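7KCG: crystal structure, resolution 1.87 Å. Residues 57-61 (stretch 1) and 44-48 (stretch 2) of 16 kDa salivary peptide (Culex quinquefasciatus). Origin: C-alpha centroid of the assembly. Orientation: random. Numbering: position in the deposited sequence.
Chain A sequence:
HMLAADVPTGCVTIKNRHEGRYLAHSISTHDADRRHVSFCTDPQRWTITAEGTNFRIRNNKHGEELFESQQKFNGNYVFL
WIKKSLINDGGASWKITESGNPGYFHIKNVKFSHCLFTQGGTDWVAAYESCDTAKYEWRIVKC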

ATOM      1  N   ILE A  57      -2.680  -6.879   1.325  1.00 35.87           N
ATOM      2  CA  ILE A  57      -3.465  -5.705   0.964  1.00 35.44           C
ATOM      3  C   ILE A  57      -4.009  -5.928  -0.440  1.00 32.68           C
ATOM      4  O   ILE A  57      -3.232  -6.100  -1.386  1.00 33.83           O
ATOM      5  CB  ILE A  57      -2.623  -4.417   1.018  1.00 33.09           C
ATOM      6  CG1 ILE A  57      -2.009  -4.219   2.415  1.00 32.56           C
ATOM      7  CG2 ILE A  57      -3.460  -3.184   0.647  1.00 33.93           C
ATOM      8  CD1 ILE A  57      -0.964  -3.080   2.440  1.00 28.35           C
ATOM      9  N   ARG A  58      -5.326  -5.892  -0.577  1.00 36.99           N
ATOM     10  CA  ARG A  58      -6.028  -6.147  -1.858  1.00 40.09           C
ATOM     11  C   ARG A  58      -6.957  -4.996  -2.239  1.00 42.26           C
ATOM     12  O   ARG A  58      -7.694  -4.545  -1.409  1.00 42.31           O
ATOM     13  CB  ARG A  58      -6.847  -7.430  -1.758  1.00 40.32           C
ATOM     14  CG  ARG A  58      -7.283  -7.980  -3.097  1.00 43.14           C
ATOM     15  CD  ARG A  58      -7.987  -9.292  -2.937  1.00 42.68           C
ATOM     16  NE  ARG A  58      -7.160 -10.373  -2.463  1.00 44.35           N
ATOM     17  CZ  ARG A  58      -6.577 -11.252  -3.236  1.00 45.20           C
ATOM     18  NH1 ARG A  58      -6.693 -11.162  -4.538  1.00 43.83           N
ATOM     19  NH2 ARG A  58      -5.867 -12.217  -2.712  1.00 47.97           N
ATOM     20  N   ASN A  59      -6.891  -4.581  -3.497  1.00 45.70           N
ATOM     21  CA  ASN A  59      -7.745  -3.507  -4.050  1.00 48.34           C
ATOM     22  C   ASN A  59      -9.135  -4.076  -4.246  1.00 55.56           C
ATOM     23  O   ASN A  59      -9.264  -4.957  -5.028  1.00 57.86           O
ATOM     24  CB  ASN A  59      -7.211  -3.018  -5.380  1.00 48.58           C
ATOM     25  CG  ASN A  59      -8.082  -1.952  -5.986  1.00 55.31           C
ATOM     26  OD1 ASN A  59      -9.042  -2.257  -6.669  1.00 56.56           O
ATOM     27  ND2 ASN A  59      -7.742  -0.707  -5.743  1.00 51.77           N
ATOM     28  N   ASN A  60     -10.103  -3.541  -3.513  1.00 65.18           N
ATOM     29  CA  ASN A  60     -11.513  -3.994  -3.431  1.00 67.11           C
ATOM     30  C   ASN A  60     -12.243  -3.951  -4.767  1.00 71.31           C
ATOM     31  O   ASN A  60     -13.058  -4.805  -5.007  1.00 76.18           O
ATOM     32  CB  ASN A  60     -12.321  -3.031  -2.576  1.00 73.92           C
ATOM     33  CG  ASN A  60     -12.475  -3.535  -1.167  1.00 72.66           C
ATOM     34  OD1 ASN A  60     -11.731  -4.385  -0.772  1.00 69.83           O
ATOM     35  ND2 ASN A  60     -13.439  -3.043  -0.420  1.00 77.91           N
ATOM     36  N   LYS A  61     -11.887  -3.003  -5.598  1.00 60.15           N
ATOM     37  CA  LYS A  61     -12.589  -2.724  -6.844  1.00 64.77           C
ATOM     38  C   LYS A  61     -12.265  -3.794  -7.876  1.00 66.16           C
ATOM     39  O   LYS A  61     -13.167  -4.341  -8.525  1.00 69.50           O
ATOM     40  CB  LYS A  61     -12.218  -1.341  -7.376  1.00 66.29           C
TER
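Stretch 2, residues 44-48: QRWTI

Stretch 2 lies beside stretch 1 as an antiparallel neighbour in a β-sheet, held first by a reciprocal pair of backbone hydrogen bonds: Thr-47 N donates to Arg-58 O at 2.8 Å, and Arg-58 N donates to Thr-47 O at 2.9 Å. Both are nearly straight, as expected of a hydrogen-bonded antiparallel pair. A very short side-chain bond, Thr-47 OG1 to Asn-60 OD1 at 2.5 Å, ties the strand to the loop that follows Asn-59; the threonine hydroxyl is the donor. Beyond the regular pairing, Asn-60 N reaches Arg-45 O in a weak bond of 3.3 Å, so the backbone contact continues past the end of strand 57-59.

Stretch 2 is extended from Trp-46 to Ile-48, with phi between -127° and -105° and psi between 122° and 168°. The two strand axes approach to 4.7 Å, and their directions differ by 150°, antiparallel with a marked twist. Ile-57 pairs with Ile-48 (CA to CA 4.8 Å), Arg-58 with Thr-47 (CA to CA 5.1 Å) and Asn-59 with Trp-46 (CA to CA 4.7 Å). The outer two pairs lack direct backbone hydrogen bonds, but Trp-46 CA lies 3.4 Å from Arg-58 O and Ile-57 CA 3.6 Å from Thr-47 O, as CA-H...O contacts.

Ile-57, Asn-59, Trp-46 and Ile-48 share one face of the sheet, and all are buried. The indole of Trp-46 (chi1 -59°, m) packs diagonally as well as directly across: Asn-59 CB sits over one ring face, 4.2 Å from the six-membered-ring centroid, while Ile-57 CG2 comes within 3.7 Å of Trp-46 CE3. Ile-57 CG1 meets Ile-48 CG1 more loosely at 4.3 Å. Arg-58 and Thr-47 occupy the other face, where the end of the arginine leads away from stretch 2.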

ATOM      1  N   GLN A  44     -11.002   5.449  -1.717  1.00 63.34           N
ATOM      2  CA  GLN A  44     -11.042   4.188  -2.501  1.00 62.45           C
ATOM      3  C   GLN A  44     -10.854   3.022  -1.515  1.00 59.64           C
ATOM      4  O   GLN A  44     -10.013   3.130  -0.648  1.00 55.95           O
ATOM      5  CB  GLN A  44     -10.065   4.287  -3.666  1.00 57.43           C
ATOM      6  CG  GLN A  44     -10.720   4.528  -5.022  1.00 70.22           C
ATOM      7  CD  GLN A  44     -12.200   4.785  -4.945  1.00 73.22           C
ATOM      8  N   ARG A  45     -11.607   1.941  -1.669  1.00 60.68           N
ATOM      9  CA  ARG A  45     -11.625   0.843  -0.678  1.00 60.66           C
ATOM     10  C   ARG A  45     -10.598  -0.264  -0.917  1.00 56.29           C
ATOM     11  O   ARG A  45     -10.320  -0.574  -2.076  1.00 59.27           O
ATOM     12  CB  ARG A  45     -13.054   0.338  -0.528  1.00 67.28           C
ATOM     13  CG  ARG A  45     -13.976   1.365   0.106  1.00 75.15           C
ATOM     14  CD  ARG A  45     -15.391   1.328  -0.430  1.00 81.38           C
ATOM     15  NE  ARG A  45     -16.255   0.499   0.393  1.00 80.54           N
ATOM     16  CZ  ARG A  45     -16.945   0.938   1.435  1.00 84.46           C
ATOM     17  NH1 ARG A  45     -16.874   2.207   1.789  1.00 85.70           N
ATOM     18  NH2 ARG A  45     -17.709   0.106   2.119  1.00 90.17           N
ATOM     19  N   TRP A  46      -9.974  -0.741   0.152  1.00 51.64           N
ATOM     20  CA  TRP A  46      -9.052  -1.868   0.102  1.00 48.98           C
ATOM     21  C   TRP A  46      -9.492  -2.910   1.120  1.00 49.37           C
ATOM     22  O   TRP A  46     -10.345  -2.652   1.976  1.00 51.81           O
ATOM     23  CB  TRP A  46      -7.613  -1.422   0.391  1.00 42.77           C
ATOM     24  CG  TRP A  46      -7.093  -0.398  -0.562  1.00 44.01           C
ATOM     25  CD1 TRP A  46      -7.414   0.929  -0.604  1.00 42.36           C
ATOM     26  CD2 TRP A  46      -6.148  -0.618  -1.610  1.00 41.08           C
ATOM     27  NE1 TRP A  46      -6.726   1.547  -1.618  1.00 48.33           N
ATOM     28  CE2 TRP A  46      -5.948   0.617  -2.258  1.00 45.24           C
ATOM     29  CE3 TRP A  46      -5.449  -1.740  -2.064  1.00 37.74           C
ATOM     30  CZ2 TRP A  46      -5.077   0.763  -3.326  1.00 45.52           C
ATOM     31  CZ3 TRP A  46      -4.596  -1.597  -3.131  1.00 40.97           C
ATOM     32  CH2 TRP A  46      -4.415  -0.353  -3.755  1.00 44.27           C
ATOM     33  N   THR A  47      -8.905  -4.106   1.040  1.00 53.59           N
ATOM     34  CA  THR A  47      -9.138  -5.136   2.044  1.00 50.49           C
ATOM     35  C   THR A  47      -7.803  -5.587   2.621  1.00 48.37           C
ATOM     36  O   THR A  47      -6.919  -6.032   1.880  1.00 44.11           O
ATOM     37  CB  THR A  47      -9.911  -6.330   1.475  1.00 58.17           C
ATOM     38  OG1 THR A  47     -11.240  -5.915   1.140  1.00 64.85           O
ATOM     39  CG2 THR A  47     -10.005  -7.424   2.516  1.00 54.72           C
ATOM     40  N   ILE A  48      -7.661  -5.464   3.940  1.00 45.71           N
ATOM     41  CA  ILE A  48      -6.460  -5.879   4.652  1.00 41.63           C
ATOM     42  C   ILE A  48      -6.751  -7.175   5.390  1.00 42.70           C
ATOM     43  O   ILE A  48      -7.725  -7.260   6.152  1.00 42.27           O
ATOM     44  CB  ILE A  48      -5.984  -4.788   5.626  1.00 35.49           C
ATOM     45  CG1 ILE A  48      -5.484  -3.570   4.844  1.00 34.10           C
ATOM     46  CG2 ILE A  48      -4.904  -5.344   6.532  1.00 34.34           C
ATOM     47  CD1 ILE A  48      -4.802  -2.514   5.695  1.00 35.33           C
TER